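Local coordinates for protein GCN5-related N-acetyltransferase (Sphaerobacter thermophilus, PDB 3TT2) that probably transfers acyl groups, most likely acetyl from acetyl-CoA, as a member of the GCN5-related N-acetyltransferase family, at residues G240-G245 against R278-V283. Residues are numbered along the deposited sequence; the frame is centred on the assembly and turned at random.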
ATOM      1  N   GLY A 240       8.516 -10.247   5.383  1.00 54.47           N
ATOM      2  CA  GLY A 240       7.427 -10.745   4.578  1.00 48.64           C
ATOM      3  C   GLY A 240       6.278 -11.160   5.464  1.00 57.31           C
ATOM      4  O   GLY A 240       6.411 -11.338   6.685  1.00 64.23           O
ATOM      5  N   GLN A 241       5.126 -11.290   4.835  1.00 54.72           N
ATOM      6  CA  GLN A 241       3.964 -11.834   5.501  1.00 60.54           C
ATOM      7  C   GLN A 241       3.195 -12.662   4.488  1.00 52.65           C
ATOM      8  O   GLN A 241       3.431 -12.554   3.289  1.00 54.89           O
ATOM      9  CB  GLN A 241       3.096 -10.707   6.040  1.00 66.02           C
ATOM     10  CG  GLN A 241       2.637  -9.792   4.956  1.00 74.93           C
ATOM     11  CD  GLN A 241       1.784  -8.669   5.464  1.00 81.91           C
ATOM     12  OE1 GLN A 241       2.291  -7.660   5.957  1.00 79.12           O
ATOM     13  NE2 GLN A 241       0.472  -8.828   5.337  1.00 87.96           N
ATOM     14  N   GLU A 242       2.286 -13.495   4.972  1.00 54.94           N
ATOM     15  CA  GLU A 242       1.417 -14.279   4.099  1.00 58.04           C
ATOM     16  C   GLU A 242      -0.054 -13.974   4.371  1.00 60.30           C
ATOM     17  O   GLU A 242      -0.551 -14.160   5.475  1.00 57.06           O
ATOM     18  CB  GLU A 242       1.676 -15.768   4.286  1.00 50.67           C
ATOM     19  CG  GLU A 242       1.053 -16.605   3.216  1.00 66.54           C
ATOM     20  CD  GLU A 242       0.617 -17.975   3.700  1.00 80.44           C
ATOM     21  OE1 GLU A 242       1.491 -18.788   4.091  1.00 76.19           O
ATOM     22  OE2 GLU A 242      -0.609 -18.239   3.669  1.00 91.33           O
ATOM     23  N   THR A 243      -0.764 -13.501   3.365  1.00 69.92           N
ATOM     24  CA  THR A 243      -2.192 -13.278   3.541  1.00 77.11           C
ATOM     25  C   THR A 243      -2.986 -13.983   2.452  1.00 73.37           C
ATOM     26  O   THR A 243      -2.762 -13.748   1.266  1.00 79.45           O
ATOM     27  CB  THR A 243      -2.540 -11.783   3.542  1.00 86.16           C
ATOM     28  OG1 THR A 243      -1.902 -11.145   4.653  1.00 93.42           O
ATOM     29  CG2 THR A 243      -4.036 -11.594   3.656  1.00 85.53           C
ATOM     30  N   ALA A 244      -3.900 -14.852   2.860  1.00 68.65           N
ATOM     31  CA  ALA A 244      -4.774 -15.536   1.919  1.00 69.51           C
ATOM     32  C   ALA A 244      -3.978 -16.275   0.852  1.00 72.44           C
ATOM     33  O   ALA A 244      -4.310 -16.211  -0.335  1.00 74.74           O
ATOM     34  CB  ALA A 244      -5.725 -14.538   1.266  1.00 67.44           C
ATOM     35  N   GLY A 245      -2.916 -16.951   1.272  1.00 68.99           N
ATOM     36  CA  GLY A 245      -2.093 -17.720   0.353  1.00 67.78           C
ATOM     37  C   GLY A 245      -1.298 -16.909  -0.657  1.00 68.37           C
ATOM     38  O   GLY A 245      -0.817 -17.459  -1.654  1.00 63.47           O
ATOM     39  N   ARG A 278       7.675 -23.175   0.969  1.00 63.04           N
ATOM     40  CA  ARG A 278       6.408 -23.159   1.703  1.00 61.29           C
ATOM     41  C   ARG A 278       5.174 -23.424   0.818  1.00 62.75           C
ATOM     42  O   ARG A 278       4.081 -23.746   1.310  1.00 67.85           O
ATOM     43  CB  ARG A 278       6.271 -21.772   2.293  1.00 58.92           C
ATOM     44  CG  ARG A 278       5.174 -21.564   3.233  1.00 55.31           C
ATOM     45  CD  ARG A 278       5.763 -20.800   4.376  1.00 64.66           C
ATOM     46  NE  ARG A 278       4.814 -19.870   4.962  1.00 65.60           N
ATOM     47  CZ  ARG A 278       5.072 -19.145   6.040  1.00 68.19           C
ATOM     48  NH1 ARG A 278       6.245 -19.253   6.660  1.00 64.03           N
ATOM     49  NH2 ARG A 278       4.154 -18.316   6.503  1.00 70.44           N
ATOM     50  N   GLY A 279       5.349 -23.256  -0.488  1.00 59.31           N
ATOM     51  CA  GLY A 279       4.277 -23.452  -1.449  1.00 55.84           C
ATOM     52  C   GLY A 279       3.457 -22.217  -1.804  1.00 57.77           C
ATOM     53  O   GLY A 279       2.372 -22.329  -2.401  1.00 58.50           O
ATOM     54  N   VAL A 280       3.948 -21.030  -1.443  1.00 58.09           N
ATOM     55  CA  VAL A 280       3.230 -19.806  -1.820  1.00 56.00           C
ATOM     56  C   VAL A 280       3.561 -19.432  -3.257  1.00 57.62           C
ATOM     57  O   VAL A 280       4.725 -19.256  -3.607  1.00 56.17           O
ATOM     58  CB  VAL A 280       3.530 -18.633  -0.892  1.00 49.20           C
ATOM     59  CG1 VAL A 280       2.978 -17.367  -1.469  1.00 47.58           C
ATOM     60  CG2 VAL A 280       2.932 -18.885   0.475  1.00 46.46           C
ATOM     61  N   ARG A 281       2.539 -19.331  -4.098  1.00 54.37           N
ATOM     62  CA  ARG A 281       2.783 -19.155  -5.515  1.00 50.09           C
ATOM     63  C   ARG A 281       3.142 -17.722  -5.869  1.00 56.33           C
ATOM     64  O   ARG A 281       4.049 -17.487  -6.659  1.00 58.03           O
ATOM     65  CB  ARG A 281       1.590 -19.634  -6.336  1.00 52.81           C
ATOM     66  CG  ARG A 281       1.788 -19.463  -7.814  1.00 56.24           C
ATOM     67  CD  ARG A 281       1.159 -20.588  -8.578  1.00 50.11           C
ATOM     68  NE  ARG A 281       1.447 -20.496 -10.010  1.00 48.49           N
ATOM     69  CZ  ARG A 281       0.673 -19.857 -10.878  1.00 48.56           C
ATOM     70  NH1 ARG A 281      -0.429 -19.250 -10.450  1.00 49.04           N
ATOM     71  NH2 ARG A 281       0.991 -19.835 -12.169  1.00 49.44           N
ATOM     72  N   GLU A 282       2.438 -16.769  -5.275  1.00 53.77           N
ATOM     73  CA  GLU A 282       2.612 -15.388  -5.665  1.00 56.03           C
ATOM     74  C   GLU A 282       3.034 -14.507  -4.511  1.00 63.86           C
ATOM     75  O   GLU A 282       2.443 -14.543  -3.430  1.00 68.03           O
ATOM     76  CB  GLU A 282       1.343 -14.839  -6.308  1.00 63.01           C
ATOM     77  CG  GLU A 282       1.008 -15.516  -7.615  1.00 79.91           C
ATOM     78  CD  GLU A 282      -0.378 -15.168  -8.143  1.00 95.50           C
ATOM     79  OE1 GLU A 282      -1.070 -14.317  -7.530  1.00 98.43           O
ATOM     80  OE2 GLU A 282      -0.774 -15.754  -9.183  1.00101.91           O
ATOM     81  N   VAL A 283       4.080 -13.724  -4.769  1.00 61.09           N
ATOM     82  CA  VAL A 283       4.552 -12.674  -3.873  1.00 51.87           C
ATOM     83  C   VAL A 283       4.540 -11.313  -4.583  1.00 52.19           C
ATOM     84  O   VAL A 283       4.842 -11.191  -5.776  1.00 47.64           O
ATOM     85  CB  VAL A 283       5.960 -12.967  -3.358  1.00 45.20           C
ATOM     86  CG1 VAL A 283       6.361 -11.921  -2.329  1.00 36.14           C
ATOM     87  CG2 VAL A 283       6.016 -14.376  -2.762  1.00 41.01           C
TER
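E242 and R278 meet through a long salt bridge that shows how a surface ion pair can act without a hydrogen bond. OE1 of E242 sits 3.6 Å from NE of R278 and equally far from NH2, at the edge of the guanidinium and near its plane. The carboxylate plane is turned 72° from the guanidinium; at this distance the pair is not a hydrogen bond, and the attraction is probably mainly one of charge. With CG anti to the backbone N (chi1 -167°) and a bend at chi2, the glutamate chain brings OE1 to the guanidinium edge. R278 has stronger partners elsewhere: D219 takes NH2 and E221 takes NH1, making E242 a third carboxylate around one guanidinium.

V280, just past the Schellman turn at G279 that ends the helix, packs beside the glutamate. Its CG2 lies 3.9 Å from OE1 and 4.0 Å from CG of E242, while CG1, anti to the backbone N, meets the carbonyl O of G245 at 3.8 Å; Y275 of the helix also packs against this valine. Replacing E242 by an alanine removes the carboxylate, which is likely to leave the R278 guanidinium to D219 and E221 and to open a gap beside CG2 of V280.

The contact joins the hairpin end of strand 233-243 to the turn after helix 263-278 in the GNAT-family region. No hydrogen bond crosses it, and its chemistry implies what is probably a modest hold, mainly electrostatic, since D219 and E221 also share the arginine.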